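Local coordinates for protein putative carbohydrate-active enzyme (Uncultured organism, PDB 5WH8) that probably hydrolyses O-glycosidic bonds in cellulose-like polysaccharides, this chain being the family 5 glycoside hydrolase barrel domain of a longer multi-modular cellulase, at residues G101-I106 with H141-I146; V29-M34 with I60-L65; V204-H209 with K229-F234; V235-T240 with V269-A274; H109-G114 with C147-G152. One frame throughout, in Å; residues are numbered along the deposited sequence.

Interaction 1 of 5, residues G101-I106 with H141-I146; sequences GIYCII and HVLYEI. With EDO (1,2-ethanediol), chain B.
His141 meets Ile102 and Cys104 first: with CG wedged between the backbone N and the carbonyl carbon (chi1 70°), the ring presents CD2, at its edge, to Ile102 O at 3.3 Å, while NE2 bonds Val94 O on helix 83-100. His141 O accepts Cys104 N at 2.9 Å. Val142, in parallel register with Cys104, gives its O to O1 of the ethanediol at 2.7 Å. Leu143 bonds both ways, its N to Cys104 O at 2.9 Å and its O from Ile106 N at 3.0 Å, the latter nearly straight on the carbonyl (172°). The Tyr144 ring lies alongside Ile106, CE1 meeting CD1 of that isoleucine at 4.1 Å; its OH goes to Asp175. Glu145 N closes the ladder on Ile106 O at 2.9 Å, and its extended side chain sets OE1 against Ile105 CG2 at 3.4 Å. This beta-alpha-beta ladder satisfies the backbone groups the strands turn to each other, while inside the barrel the buried Glu145 carboxylate meets Arg64 in a salt bridge through OE1 and Thr236 OG1 in a hydrogen bond through OE2.

Interaction 2 of 5, residues V29-M34 with I60-L65; sequences VQLRGM and IDIFRL
Asp61 carries CG anti to its carbonyl carbon (chi1 -59°), which turns the carboxylate back onto the backbone of Arg32; the Arg32 chain bends at chi3 (-58°), and its NH2 and NH1 are hydrogen-bonded to Gln309 O and Pro310 O. OD2 of Asp61 accepts Arg32 N at 3.0 Å through its anti lone pair, and Asp61 N answers to Arg32 O at 2.9 Å. One water joins OD2 to Gln30 O and lies over the guanidinium centre; a second, in the guanidinium plane, joins OD2 to Arg32 NH2. Asp61 OD2 lies 4.3 Å from Arg32 NE, well out of the guanidinium plane, and no N-H points at it. Arg64 N to Met34 O, 3.0 Å, sets the parallel register of the first two barrel strands; Met34 N to Ile62 O is long at 3.3 Å. The Leu31 and Ile62 side chains cross at about a right angle, CD1 to CD1 4.0 Å, as do Met34 and Ile60. With three donors on OD2, and Lys311 and Tyr313 on OD1, the buried Asp61 carboxylate would be expected to stay ionised.

Interaction 3 of 5, residues V204-H209 with K229-F234; sequences VMYTLH and KGLALF. With EDO (1,2-ethanediol), chain C.
The Tyr206 ring receives Leu231 CD1 over one face, 3.8 Å from its centroid and 14° off the normal, a CH-pi contact. At its edge, near the ring plane, lie Ala232 O and an ethanediol hydroxyl. That hydroxyl, O2, donates to Val204 O at 2.8 Å and accepts Ala232 N at 2.9 Å, bridging the two segments where direct strand pairing has not yet begun. The Phe234 ring is met differently, edge-on: Met205 SD lies 5.2 Å from its centroid and 88° off the normal, a Met-aromatic contact whose shortest approach is SD to Phe234 CD2 at 3.8 Å. The methionine, bent at chi3, brings CE to the same CD2. Both segments belong to the beta-alpha-beta unit strand 204-211, helix 217-228, strand 233-239 of the TIM barrel; Gly230, with positive phi, is the C-prime residue of the Schellman motif ending that helix. Phe234 faces the barrel interior, whereas Leu233 packs outward on Ala223 and Ile227. The parallel strands are joined by Tyr206 N to Ala232 O at 2.9 Å and Phe234 N to Tyr206 O at 3.0 Å. Leu208 N then reaches Phe234 O at 3.2 Å from above the carbonyl plane.

Interaction 4 of 5, residues V235-T240 with V269-A274; sequences VTEFGT and VNWSFA. With EDO (1,2-ethanediol), chain M.
Glu237 and Trp271 meet at the C-terminal mouth of the TIM barrel, where strands 233-239 and 268-273 line the probable active-site cleft; Glu237 occupies the strand-seven position at which family 5 enzymes carry their nucleophile. Its extended side chain runs alongside the indole, the carboxylate plane 31° from the ring, with Glu237 OE1 at 3.5 Å from Trp271 CE3. Arg64 and Tyr211 hold the two carboxylate oxygens. The peptide bond after Trp271 is cis, as in many clan GH-A enzymes; Glu237 OE2 lies over one indole face, toward the rim, and Ser272 CB over the other. Phe238 N bonds Val269 O at 3.1 Å, and Trp271 N meets Phe238 O at 2.9 Å in an almost linear bond (177°). Phe238 CG sits between its backbone N and carbonyl carbon (chi1 76°), turning one ring face to Asn270 ND2, which lies toward the rim, 3.6 Å from Phe238 CE2. A water links Thr240 to Asn270 and Trp271, accepting from Thr240 N and Asn270 ND2 and donating to Trp271 O at 2.8 Å.

Interaction 5 of 5, residues H109-G114 with C147-G152; sequences HVLNDG and CNEPNG
Asn148, Val110 and Leu111 bury the most surface where two loops meet at the C-terminal end of the TIM barrel; Asn148-Glu149-Pro150 matches the Asn-Glu-Pro signature of family 5, in which the glutamate is the usual acid/base. The Asn148 amide stacks on the His109 imidazole, planes 14° apart, with ND2 centred over the ring and 3.2 Å from His109 CE1. No N-H points at the ring nitrogens, and His109 ND1 is hydrogen-bonded to Asp107 OD2; Asn148 ND2 instead donates to Val110 O at 3.0 Å, while OD1 takes a bond from Arg64. Val110 O also receives a weak bond from Glu149 N at 3.4 Å, and Val110 CG2 packs on Cys147 CB at 3.9 Å. Leu111 lies alongside Glu149, CD1 touching OE1 at 3.3 Å; OE2 is hydrogen-bonded to His209 ND1. Asn151 ND2 reaches Leu111 O at 2.9 Å, in the carbonyl plane on a lone pair, with an N-H...O angle of 174°. The same Asn151 ND2 donates to Glu149 O at 2.9 Å, this acceptor 6° out of the amide plane.

In the fold
Interactions 1 to 4 are buried strand pairings of one closed parallel barrel; interaction 5, its centre about 15 Å from the chain centre, joins loops at the C-terminal end and is still largely buried, though it includes partly exposed residues. Interactions 3 and 4 share strand 233-239, and interactions 2 and 4 flank the seam where strands 32-36 and 268-273 close the barrel. Apolar packing prevails toward the N-terminal end of the strands: Phe234 of interaction 3 touches Leu143 of interaction 1 and Ile62 of interaction 2. Polar links take over toward the mouth. Arg64 of interaction 2 bridges Glu145, Glu237 and Asn148, and His209 joins Thr236 to Glu149. Backbone ladders dominate interaction 1, whereas side-chain amides carry interaction 5.

Interaction 1 of 5, residues G101-I106 with H141-I146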
# COMPACT_ATOMS: atom_id res chain seq x y z
N GLY A 101 -0.90 -12.06 11.23
CA GLY A 101 -0.15 -11.01 11.91
C GLY A 101 0.64 -10.12 10.98
O GLY A 101 1.77 -9.74 11.31
N ILE A 102 0.08 -9.78 9.82
CA ILE A 102 0.69 -8.75 8.96
C ILE A 102 -0.22 -7.55 8.76
O ILE A 102 -1.45 -7.65 8.87
CB ILE A 102 1.10 -9.28 7.56
CG1 ILE A 102 -0.07 -9.91 6.81
CG2 ILE A 102 2.29 -10.28 7.71
CD1 ILE A 102 0.24 -10.10 5.32
N TYR A 103 0.40 -6.43 8.44
CA TYR A 103 -0.33 -5.19 8.20
C TYR A 103 -1.06 -5.30 6.84
O TYR A 103 -0.66 -6.05 5.94
CB TYR A 103 0.63 -3.97 8.28
CG TYR A 103 1.15 -3.81 9.69
CD1 TYR A 103 0.39 -3.14 10.65
CD2 TYR A 103 2.34 -4.41 10.09
CE1 TYR A 103 0.82 -3.05 11.95
CE2 TYR A 103 2.78 -4.31 11.39
CZ TYR A 103 2.01 -3.63 12.31
OH TYR A 103 2.47 -3.58 13.61
N CYS A 104 -2.16 -4.55 6.72
CA CYS A 104 -3.01 -4.63 5.53
C CYS A 104 -3.39 -3.23 5.09
O CYS A 104 -4.04 -2.51 5.84
CB CYS A 104 -4.26 -5.46 5.82
SG CYS A 104 -5.36 -5.68 4.42
N ILE A 105 -3.03 -2.88 3.86
CA ILE A 105 -3.46 -1.61 3.27
C ILE A 105 -4.71 -1.85 2.45
O ILE A 105 -4.70 -2.68 1.52
CB ILE A 105 -2.40 -0.97 2.35
CG1 ILE A 105 -1.12 -0.69 3.12
CG2 ILE A 105 -2.93 0.32 1.77
CD1 ILE A 105 0.05 -0.23 2.24
N ILE A 106 -5.78 -1.13 2.80
CA ILE A 106 -7.00 -1.05 2.01
C ILE A 106 -6.82 0.13 1.07
O ILE A 106 -6.81 1.29 1.52
CB ILE A 106 -8.25 -0.87 2.91
CG1 ILE A 106 -8.36 -2.05 3.89
CG2 ILE A 106 -9.51 -0.72 2.06
CD1 ILE A 106 -9.54 -1.94 4.88
N HIS A 141 -4.25 -3.57 12.64
CA HIS A 141 -3.29 -3.85 11.57
C HIS A 141 -3.61 -3.20 10.23
O HIS A 141 -2.81 -3.32 9.29
CB HIS A 141 -3.17 -5.35 11.37
CG HIS A 141 -4.37 -5.99 10.77
ND1 HIS A 141 -5.62 -5.95 11.37
CD2 HIS A 141 -4.53 -6.73 9.64
CE1 HIS A 141 -6.49 -6.61 10.62
NE2 HIS A 141 -5.84 -7.10 9.57
N VAL A 142 -4.75 -2.52 10.11
CA VAL A 142 -5.12 -1.88 8.84
C VAL A 142 -4.58 -0.45 8.68
O VAL A 142 -4.41 0.30 9.66
CB VAL A 142 -6.66 -1.83 8.62
CG1 VAL A 142 -7.23 -3.24 8.50
CG2 VAL A 142 -7.37 -1.04 9.71
N LEU A 143 -4.29 -0.09 7.44
CA LEU A 143 -3.97 1.29 7.04
C LEU A 143 -4.91 1.65 5.90
O LEU A 143 -5.23 0.78 5.09
CB LEU A 143 -2.52 1.47 6.59
CG LEU A 143 -1.43 1.20 7.64
CD1 LEU A 143 -1.13 -0.28 7.71
CD2 LEU A 143 -0.14 1.94 7.32
N TYR A 144 -5.33 2.91 5.82
CA TYR A 144 -6.32 3.34 4.83
C TYR A 144 -5.68 4.22 3.74
O TYR A 144 -5.28 5.36 4.00
CB TYR A 144 -7.47 4.11 5.55
CG TYR A 144 -8.21 3.32 6.65
CD1 TYR A 144 -8.55 1.97 6.48
CD2 TYR A 144 -8.60 3.95 7.83
CE1 TYR A 144 -9.26 1.29 7.46
CE2 TYR A 144 -9.27 3.28 8.81
CZ TYR A 144 -9.60 1.94 8.63
OH TYR A 144 -10.31 1.27 9.60
N GLU A 145 -5.56 3.69 2.52
CA GLU A 145 -4.99 4.43 1.39
C GLU A 145 -6.16 4.96 0.54
O GLU A 145 -6.77 4.21 -0.23
CB GLU A 145 -4.05 3.53 0.57
CG GLU A 145 -3.39 4.22 -0.63
CD GLU A 145 -2.36 3.37 -1.35
OE1 GLU A 145 -2.22 2.17 -1.02
OE2 GLU A 145 -1.70 3.90 -2.28
N ILE A 146 -6.49 6.25 0.71
CA ILE A 146 -7.78 6.78 0.28
C ILE A 146 -7.87 7.12 -1.23
O ILE A 146 -9.00 7.28 -1.73
CB ILE A 146 -8.18 8.03 1.16
CG1 ILE A 146 -7.08 9.11 1.15
CG2 ILE A 146 -8.50 7.59 2.59
CD1 ILE A 146 -7.55 10.49 1.71
C1 EDO B . -2.38 1.60 12.03
O1 EDO B . -3.03 2.22 10.92
C2 EDO B . -1.54 0.45 11.53
O2 EDO B . -1.03 -0.24 12.66

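Interaction 2 of 5, residues V29-M34 with I60-L65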
# COMPACT_ATOMS: atom_id res chain seq x y z
N VAL A 29 9.79 2.31 12.50
CA VAL A 29 9.50 1.05 11.80
C VAL A 29 9.58 1.29 10.31
O VAL A 29 9.04 2.29 9.84
CB VAL A 29 8.08 0.51 12.16
CG1 VAL A 29 7.66 -0.68 11.27
CG2 VAL A 29 8.00 0.10 13.61
N GLN A 30 10.23 0.38 9.59
CA GLN A 30 10.19 0.30 8.12
C GLN A 30 9.59 -1.06 7.75
O GLN A 30 10.17 -2.10 8.08
CB GLN A 30 11.59 0.46 7.50
CG GLN A 30 11.59 0.24 5.98
CD GLN A 30 12.96 0.13 5.36
OE1 GLN A 30 13.88 -0.46 5.94
NE2 GLN A 30 13.10 0.67 4.16
N LEU A 31 8.44 -1.06 7.08
CA LEU A 31 7.77 -2.28 6.62
C LEU A 31 8.09 -2.53 5.15
O LEU A 31 8.27 -1.59 4.40
CB LEU A 31 6.25 -2.17 6.78
CG LEU A 31 5.70 -1.84 8.17
CD1 LEU A 31 4.19 -1.61 8.11
CD2 LEU A 31 6.08 -2.95 9.21
N ARG A 32 8.13 -3.81 4.77
CA ARG A 32 8.40 -4.23 3.40
C ARG A 32 7.37 -5.27 2.98
O ARG A 32 7.15 -6.24 3.70
CB ARG A 32 9.82 -4.82 3.27
CG ARG A 32 10.90 -3.91 3.89
CD ARG A 32 12.30 -4.57 3.89
NE ARG A 32 12.27 -5.83 4.61
CZ ARG A 32 13.23 -6.29 5.42
NH1 ARG A 32 14.36 -5.61 5.62
NH2 ARG A 32 13.06 -7.46 6.01
N GLY A 33 6.73 -5.10 1.82
CA GLY A 33 5.79 -6.13 1.39
C GLY A 33 5.39 -6.07 -0.07
O GLY A 33 6.12 -5.53 -0.93
N MET A 34 4.20 -6.61 -0.35
CA MET A 34 3.70 -6.82 -1.71
C MET A 34 2.31 -6.25 -1.89
O MET A 34 1.51 -6.23 -0.96
CB MET A 34 3.64 -8.31 -2.07
CG MET A 34 4.98 -9.02 -2.11
SD MET A 34 6.09 -8.41 -3.41
CE MET A 34 5.18 -8.78 -4.92
N ILE A 60 7.03 -11.23 4.17
CA ILE A 60 6.46 -9.89 4.04
C ILE A 60 5.95 -9.39 5.38
O ILE A 60 5.58 -10.18 6.26
CB ILE A 60 5.28 -9.80 3.01
CG1 ILE A 60 4.02 -10.57 3.43
CG2 ILE A 60 5.76 -10.22 1.61
CD1 ILE A 60 2.79 -10.24 2.59
N ASP A 61 5.93 -8.07 5.53
CA ASP A 61 5.41 -7.40 6.72
C ASP A 61 4.01 -6.84 6.51
O ASP A 61 3.32 -6.51 7.49
CB ASP A 61 6.29 -6.22 7.11
CG ASP A 61 7.72 -6.62 7.42
OD1 ASP A 61 7.95 -7.59 8.18
OD2 ASP A 61 8.62 -5.92 6.88
N ILE A 62 3.62 -6.69 5.25
CA ILE A 62 2.44 -5.92 4.86
C ILE A 62 1.95 -6.40 3.47
O ILE A 62 2.77 -6.77 2.61
CB ILE A 62 2.77 -4.40 4.87
CG1 ILE A 62 1.53 -3.55 4.55
CG2 ILE A 62 3.92 -4.09 3.93
CD1 ILE A 62 1.75 -2.10 4.99
N PHE A 63 0.63 -6.42 3.27
CA PHE A 63 0.02 -6.73 1.98
C PHE A 63 -0.96 -5.62 1.63
O PHE A 63 -1.68 -5.14 2.49
CB PHE A 63 -0.73 -8.09 2.00
CG PHE A 63 -1.07 -8.60 0.63
CD1 PHE A 63 -0.09 -9.07 -0.23
CD2 PHE A 63 -2.37 -8.56 0.17
CE1 PHE A 63 -0.40 -9.49 -1.51
CE2 PHE A 63 -2.69 -8.99 -1.11
CZ PHE A 63 -1.71 -9.47 -1.94
N ARG A 64 -0.99 -5.23 0.37
CA ARG A 64 -1.86 -4.15 -0.10
C ARG A 64 -2.95 -4.70 -1.03
O ARG A 64 -2.66 -5.41 -1.99
CB ARG A 64 -1.00 -3.10 -0.81
CG ARG A 64 -1.77 -1.98 -1.51
CD ARG A 64 -0.74 -1.08 -2.12
NE ARG A 64 -1.15 0.19 -2.72
CZ ARG A 64 -1.08 0.49 -4.02
NH1 ARG A 64 -0.77 -0.41 -4.95
NH2 ARG A 64 -1.35 1.72 -4.40
N LEU A 65 -4.19 -4.34 -0.71
CA LEU A 65 -5.37 -4.71 -1.47
C LEU A 65 -5.70 -3.57 -2.43
O LEU A 65 -6.28 -2.57 -2.03
CB LEU A 65 -6.54 -5.02 -0.52
CG LEU A 65 -6.30 -6.09 0.54
CD1 LEU A 65 -7.49 -6.12 1.47
CD2 LEU A 65 -6.07 -7.44 -0.05
O HOH W 1 11.11 -4.70 7.76
O HOH W 2 10.19 -7.85 5.36

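Interaction 3 of 5, residues V204-H209 with K229-F234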
# COMPACT_ATOMS: atom_id res chain seq x y z
N VAL A 204 -1.31 11.10 9.45
CA VAL A 204 -1.41 11.09 7.99
C VAL A 204 -0.02 10.96 7.37
O VAL A 204 0.94 11.62 7.78
CB VAL A 204 -2.10 12.38 7.44
CG1 VAL A 204 -2.05 12.44 5.92
CG2 VAL A 204 -3.54 12.44 7.92
N MET A 205 0.07 10.09 6.36
CA MET A 205 1.27 9.92 5.55
C MET A 205 0.91 10.21 4.09
O MET A 205 -0.27 10.23 3.73
CB MET A 205 1.85 8.50 5.68
CG MET A 205 2.15 8.14 7.14
SD MET A 205 2.82 6.47 7.36
CE MET A 205 4.50 6.73 6.81
N TYR A 206 1.93 10.46 3.26
CA TYR A 206 1.75 10.87 1.87
C TYR A 206 2.41 9.85 0.94
O TYR A 206 3.53 9.38 1.18
CB TYR A 206 2.34 12.28 1.65
CG TYR A 206 1.58 13.33 2.43
CD1 TYR A 206 1.85 13.54 3.78
CD2 TYR A 206 0.58 14.08 1.83
CE1 TYR A 206 1.13 14.49 4.51
CE2 TYR A 206 -0.13 15.04 2.57
CZ TYR A 206 0.14 15.21 3.90
OH TYR A 206 -0.56 16.17 4.63
N THR A 207 1.68 9.51 -0.11
CA THR A 207 2.11 8.50 -1.07
C THR A 207 3.20 8.97 -2.03
O THR A 207 3.08 10.04 -2.65
CB THR A 207 0.93 8.05 -1.88
OG1 THR A 207 -0.15 7.75 -1.00
CG2 THR A 207 1.24 6.85 -2.75
N LEU A 208 4.22 8.14 -2.17
CA LEU A 208 5.23 8.27 -3.21
C LEU A 208 5.26 6.97 -4.03
O LEU A 208 5.39 5.89 -3.45
CB LEU A 208 6.61 8.53 -2.58
CG LEU A 208 7.80 8.62 -3.54
CD1 LEU A 208 7.68 9.88 -4.43
CD2 LEU A 208 9.13 8.56 -2.76
N HIS A 209 5.13 7.07 -5.34
CA HIS A 209 5.22 5.89 -6.23
C HIS A 209 6.36 6.08 -7.23
O HIS A 209 6.50 7.16 -7.84
CB HIS A 209 3.94 5.66 -7.02
CG HIS A 209 2.82 5.09 -6.21
ND1 HIS A 209 1.60 4.78 -6.76
CD2 HIS A 209 2.72 4.77 -4.90
CE1 HIS A 209 0.80 4.30 -5.83
NE2 HIS A 209 1.45 4.30 -4.68
N LYS A 229 10.35 19.39 4.61
CA LYS A 229 9.22 20.20 5.05
C LYS A 229 8.27 19.48 6.04
O LYS A 229 7.21 20.00 6.39
CB LYS A 229 8.43 20.67 3.83
CG LYS A 229 9.24 21.67 2.99
CD LYS A 229 8.43 22.27 1.86
CE LYS A 229 7.35 23.22 2.39
NZ LYS A 229 7.90 24.39 3.13
N GLY A 230 8.67 18.28 6.47
CA GLY A 230 8.02 17.59 7.57
C GLY A 230 7.00 16.52 7.26
O GLY A 230 6.30 16.09 8.18
N LEU A 231 6.90 16.07 6.00
CA LEU A 231 5.94 15.01 5.64
C LEU A 231 6.53 13.60 5.81
O LEU A 231 7.70 13.36 5.54
CB LEU A 231 5.44 15.15 4.19
CG LEU A 231 4.78 16.47 3.78
CD1 LEU A 231 4.00 16.31 2.51
CD2 LEU A 231 3.90 17.01 4.88
N ALA A 232 5.69 12.69 6.27
CA ALA A 232 6.02 11.27 6.37
C ALA A 232 5.56 10.60 5.09
O ALA A 232 4.38 10.71 4.73
CB ALA A 232 5.33 10.65 7.58
N LEU A 233 6.48 9.96 4.38
CA LEU A 233 6.20 9.37 3.07
C LEU A 233 6.08 7.85 3.18
O LEU A 233 6.77 7.22 3.99
CB LEU A 233 7.29 9.71 2.07
CG LEU A 233 7.61 11.18 1.86
CD1 LEU A 233 8.66 11.29 0.77
CD2 LEU A 233 6.36 12.00 1.53
N PHE A 234 5.21 7.26 2.36
CA PHE A 234 5.04 5.80 2.33
C PHE A 234 5.07 5.37 0.87
O PHE A 234 4.26 5.85 0.09
CB PHE A 234 3.71 5.40 2.98
CG PHE A 234 3.62 3.97 3.47
CD1 PHE A 234 3.83 2.89 2.63
CD2 PHE A 234 3.30 3.70 4.81
CE1 PHE A 234 3.72 1.57 3.12
CE2 PHE A 234 3.19 2.39 5.29
CZ PHE A 234 3.41 1.33 4.43
C1 EDO C . 3.71 14.56 9.22
O1 EDO C . 3.37 13.59 10.21
C2 EDO C . 2.71 14.47 8.08
O2 EDO C . 3.03 13.37 7.22

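Interaction 4 of 5, residues V235-T240 with V269-A274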
# COMPACT_ATOMS: atom_id res chain seq x y z
N VAL A 235 5.99 4.47 0.48
CA VAL A 235 5.97 3.98 -0.91
C VAL A 235 4.97 2.81 -0.99
O VAL A 235 5.36 1.64 -0.85
CB VAL A 235 7.39 3.62 -1.40
CG1 VAL A 235 7.37 2.99 -2.79
CG2 VAL A 235 8.25 4.87 -1.43
N THR A 236 3.70 3.11 -1.26
CA THR A 236 2.68 2.06 -1.28
C THR A 236 2.70 1.29 -2.60
O THR A 236 2.01 0.29 -2.73
CB THR A 236 1.26 2.61 -1.06
OG1 THR A 236 0.95 3.53 -2.11
CG2 THR A 236 1.11 3.34 0.30
N GLU A 237 3.48 1.74 -3.58
CA GLU A 237 3.64 1.02 -4.83
C GLU A 237 4.96 1.39 -5.51
O GLU A 237 5.23 2.58 -5.71
CB GLU A 237 2.47 1.30 -5.78
CG GLU A 237 2.37 0.33 -6.96
CD GLU A 237 1.26 0.71 -7.94
OE1 GLU A 237 0.08 0.80 -7.52
OE2 GLU A 237 1.59 0.91 -9.12
N PHE A 238 5.76 0.40 -5.89
CA PHE A 238 6.86 0.65 -6.81
C PHE A 238 7.10 -0.60 -7.65
O PHE A 238 6.72 -1.71 -7.27
CB PHE A 238 8.16 1.01 -6.07
CG PHE A 238 8.84 -0.19 -5.44
CD1 PHE A 238 8.40 -0.64 -4.21
CD2 PHE A 238 9.86 -0.88 -6.08
CE1 PHE A 238 8.96 -1.76 -3.62
CE2 PHE A 238 10.41 -2.02 -5.51
CZ PHE A 238 9.97 -2.44 -4.26
N GLY A 239 7.79 -0.40 -8.76
CA GLY A 239 8.15 -1.49 -9.66
C GLY A 239 9.61 -1.47 -10.06
O GLY A 239 10.32 -0.47 -9.93
N THR A 240 10.05 -2.61 -10.59
CA THR A 240 11.41 -2.79 -11.06
C THR A 240 11.54 -2.51 -12.55
O THR A 240 12.61 -2.62 -13.12
CB THR A 240 11.87 -4.23 -10.79
OG1 THR A 240 10.95 -5.11 -11.45
CG2 THR A 240 11.90 -4.54 -9.31
N VAL A 269 6.21 -1.24 -0.81
CA VAL A 269 5.29 -2.27 -1.25
C VAL A 269 5.49 -2.45 -2.77
O VAL A 269 5.30 -1.52 -3.53
CB VAL A 269 3.84 -1.89 -0.95
CG1 VAL A 269 2.89 -2.99 -1.37
CG2 VAL A 269 3.65 -1.57 0.55
N ASN A 270 5.85 -3.66 -3.19
CA ASN A 270 6.16 -3.95 -4.60
C ASN A 270 4.93 -4.34 -5.43
O ASN A 270 4.12 -5.18 -5.01
CB ASN A 270 7.21 -5.08 -4.69
CG ASN A 270 7.55 -5.48 -6.11
OD1 ASN A 270 7.27 -6.59 -6.53
ND2 ASN A 270 8.19 -4.58 -6.85
N TRP A 271 4.85 -3.78 -6.63
CA TRP A 271 3.88 -4.18 -7.67
C TRP A 271 4.48 -5.26 -8.59
O TRP A 271 5.48 -4.97 -9.24
CB TRP A 271 3.51 -2.96 -8.51
CG TRP A 271 2.40 -3.23 -9.50
CD1 TRP A 271 2.56 -3.65 -10.77
CD2 TRP A 271 1.00 -3.06 -9.28
NE1 TRP A 271 1.32 -3.77 -11.38
CE2 TRP A 271 0.35 -3.43 -10.48
CE3 TRP A 271 0.22 -2.67 -8.19
CZ2 TRP A 271 -1.04 -3.41 -10.61
CZ3 TRP A 271 -1.15 -2.64 -8.32
CH2 TRP A 271 -1.76 -3.00 -9.53
N SER A 272 3.92 -6.48 -8.70
CA SER A 272 2.69 -6.93 -8.02
C SER A 272 2.81 -8.43 -7.77
O SER A 272 3.59 -9.12 -8.46
CB SER A 272 1.43 -6.68 -8.86
OG SER A 272 1.41 -7.56 -9.96
N PHE A 273 2.03 -8.92 -6.82
CA PHE A 273 1.86 -10.36 -6.60
C PHE A 273 0.75 -10.88 -7.49
O PHE A 273 -0.43 -10.82 -7.13
CB PHE A 273 1.55 -10.65 -5.14
CG PHE A 273 1.59 -12.12 -4.80
CD1 PHE A 273 2.79 -12.80 -4.70
CD2 PHE A 273 0.42 -12.82 -4.57
CE1 PHE A 273 2.82 -14.16 -4.37
CE2 PHE A 273 0.44 -14.16 -4.23
CZ PHE A 273 1.64 -14.83 -4.14
N ALA A 274 1.15 -11.36 -8.67
CA ALA A 274 0.24 -11.82 -9.70
C ALA A 274 1.08 -12.63 -10.69
O ALA A 274 2.31 -12.49 -10.68
CB ALA A 274 -0.44 -10.65 -10.39
C1 EDO M . -0.03 -3.08 -14.79
O1 EDO M . 0.98 -4.05 -14.45
C2 EDO M . -0.73 -3.35 -16.13
O2 EDO M . -0.98 -4.75 -16.36
O HOH W 3 8.15 -4.83 -9.93

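Interaction 5 of 5, residues H109-G114 with C147-G152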
# COMPACT_ATOMS: atom_id res chain seq x y z
N HIS A 109 -8.30 2.35 -5.24
CA HIS A 109 -7.27 2.40 -6.29
C HIS A 109 -7.74 3.18 -7.50
O HIS A 109 -8.04 2.59 -8.53
CB HIS A 109 -6.84 0.96 -6.66
CG HIS A 109 -5.55 0.85 -7.42
ND1 HIS A 109 -4.32 0.80 -6.79
CD2 HIS A 109 -5.28 0.68 -8.75
CE1 HIS A 109 -3.36 0.62 -7.68
NE2 HIS A 109 -3.92 0.55 -8.88
N VAL A 110 -7.81 4.50 -7.34
CA VAL A 110 -8.13 5.42 -8.45
C VAL A 110 -6.96 5.45 -9.44
O VAL A 110 -5.80 5.36 -9.04
CB VAL A 110 -8.43 6.86 -7.96
CG1 VAL A 110 -9.52 6.87 -6.92
CG2 VAL A 110 -7.21 7.55 -7.42
N LEU A 111 -7.29 5.52 -10.73
CA LEU A 111 -6.27 5.58 -11.77
C LEU A 111 -6.82 6.13 -13.10
O LEU A 111 -6.55 7.28 -13.45
CB LEU A 111 -5.67 4.20 -11.96
CG LEU A 111 -4.49 4.05 -12.94
CD1 LEU A 111 -3.30 4.95 -12.55
CD2 LEU A 111 -4.10 2.60 -12.97
N ASN A 112 -7.62 5.33 -13.81
CA ASN A 112 -8.04 5.65 -15.18
C ASN A 112 -9.55 5.90 -15.31
O ASN A 112 -10.28 5.87 -14.33
CB ASN A 112 -7.64 4.52 -16.15
CG ASN A 112 -6.13 4.37 -16.31
OD1 ASN A 112 -5.38 5.35 -16.38
ND2 ASN A 112 -5.67 3.12 -16.38
N ASP A 113 -9.99 6.15 -16.55
CA ASP A 113 -11.41 6.34 -16.86
C ASP A 113 -12.07 7.49 -16.07
O ASP A 113 -13.27 7.44 -15.78
CB ASP A 113 -12.20 5.03 -16.62
CG ASP A 113 -11.76 3.90 -17.55
OD1 ASP A 113 -10.92 4.15 -18.45
OD2 ASP A 113 -12.26 2.76 -17.40
N GLY A 114 -11.30 8.53 -15.76
CA GLY A 114 -11.81 9.70 -15.06
C GLY A 114 -11.56 9.67 -13.56
O GLY A 114 -11.63 10.70 -12.89
N CYS A 147 -6.74 7.23 -1.93
CA CYS A 147 -6.72 7.46 -3.40
C CYS A 147 -5.35 7.17 -4.03
O CYS A 147 -4.49 8.04 -4.10
CB CYS A 147 -7.16 8.90 -3.76
SG CYS A 147 -6.31 10.23 -2.87
N ASN A 148 -5.19 5.96 -4.54
CA ASN A 148 -3.93 5.47 -5.14
C ASN A 148 -3.05 6.50 -5.90
O ASN A 148 -1.96 6.89 -5.41
CB ASN A 148 -4.30 4.32 -6.09
CG ASN A 148 -3.15 3.83 -6.95
OD1 ASN A 148 -2.07 3.51 -6.44
ND2 ASN A 148 -3.37 3.75 -8.26
N GLU A 149 -3.48 6.89 -7.09
CA GLU A 149 -2.71 7.78 -7.99
C GLU A 149 -3.58 8.85 -8.64
O GLU A 149 -4.06 8.67 -9.77
CB GLU A 149 -2.00 6.98 -9.10
CG GLU A 149 -0.78 6.23 -8.57
CD GLU A 149 -0.05 5.43 -9.64
OE1 GLU A 149 -0.48 5.44 -10.82
OE2 GLU A 149 0.97 4.78 -9.32
N PRO A 150 -3.79 9.98 -7.95
CA PRO A 150 -4.37 11.15 -8.62
C PRO A 150 -3.53 11.48 -9.84
O PRO A 150 -2.31 11.39 -9.78
CB PRO A 150 -4.29 12.25 -7.54
CG PRO A 150 -4.26 11.50 -6.25
CD PRO A 150 -3.42 10.28 -6.56
N ASN A 151 -4.17 11.81 -10.95
CA ASN A 151 -3.43 12.14 -12.17
C ASN A 151 -4.29 12.90 -13.16
O ASN A 151 -5.52 12.85 -13.12
CB ASN A 151 -2.85 10.87 -12.83
CG ASN A 151 -3.92 9.95 -13.42
OD1 ASN A 151 -4.27 10.06 -14.60
ND2 ASN A 151 -4.43 9.03 -12.59
N GLY A 152 -3.58 13.61 -14.03
CA GLY A 152 -4.17 14.50 -15.01
C GLY A 152 -3.59 15.90 -14.80
O GLY A 152 -3.26 16.27 -13.68
O HOH W 4 -3.53 7.16 -15.75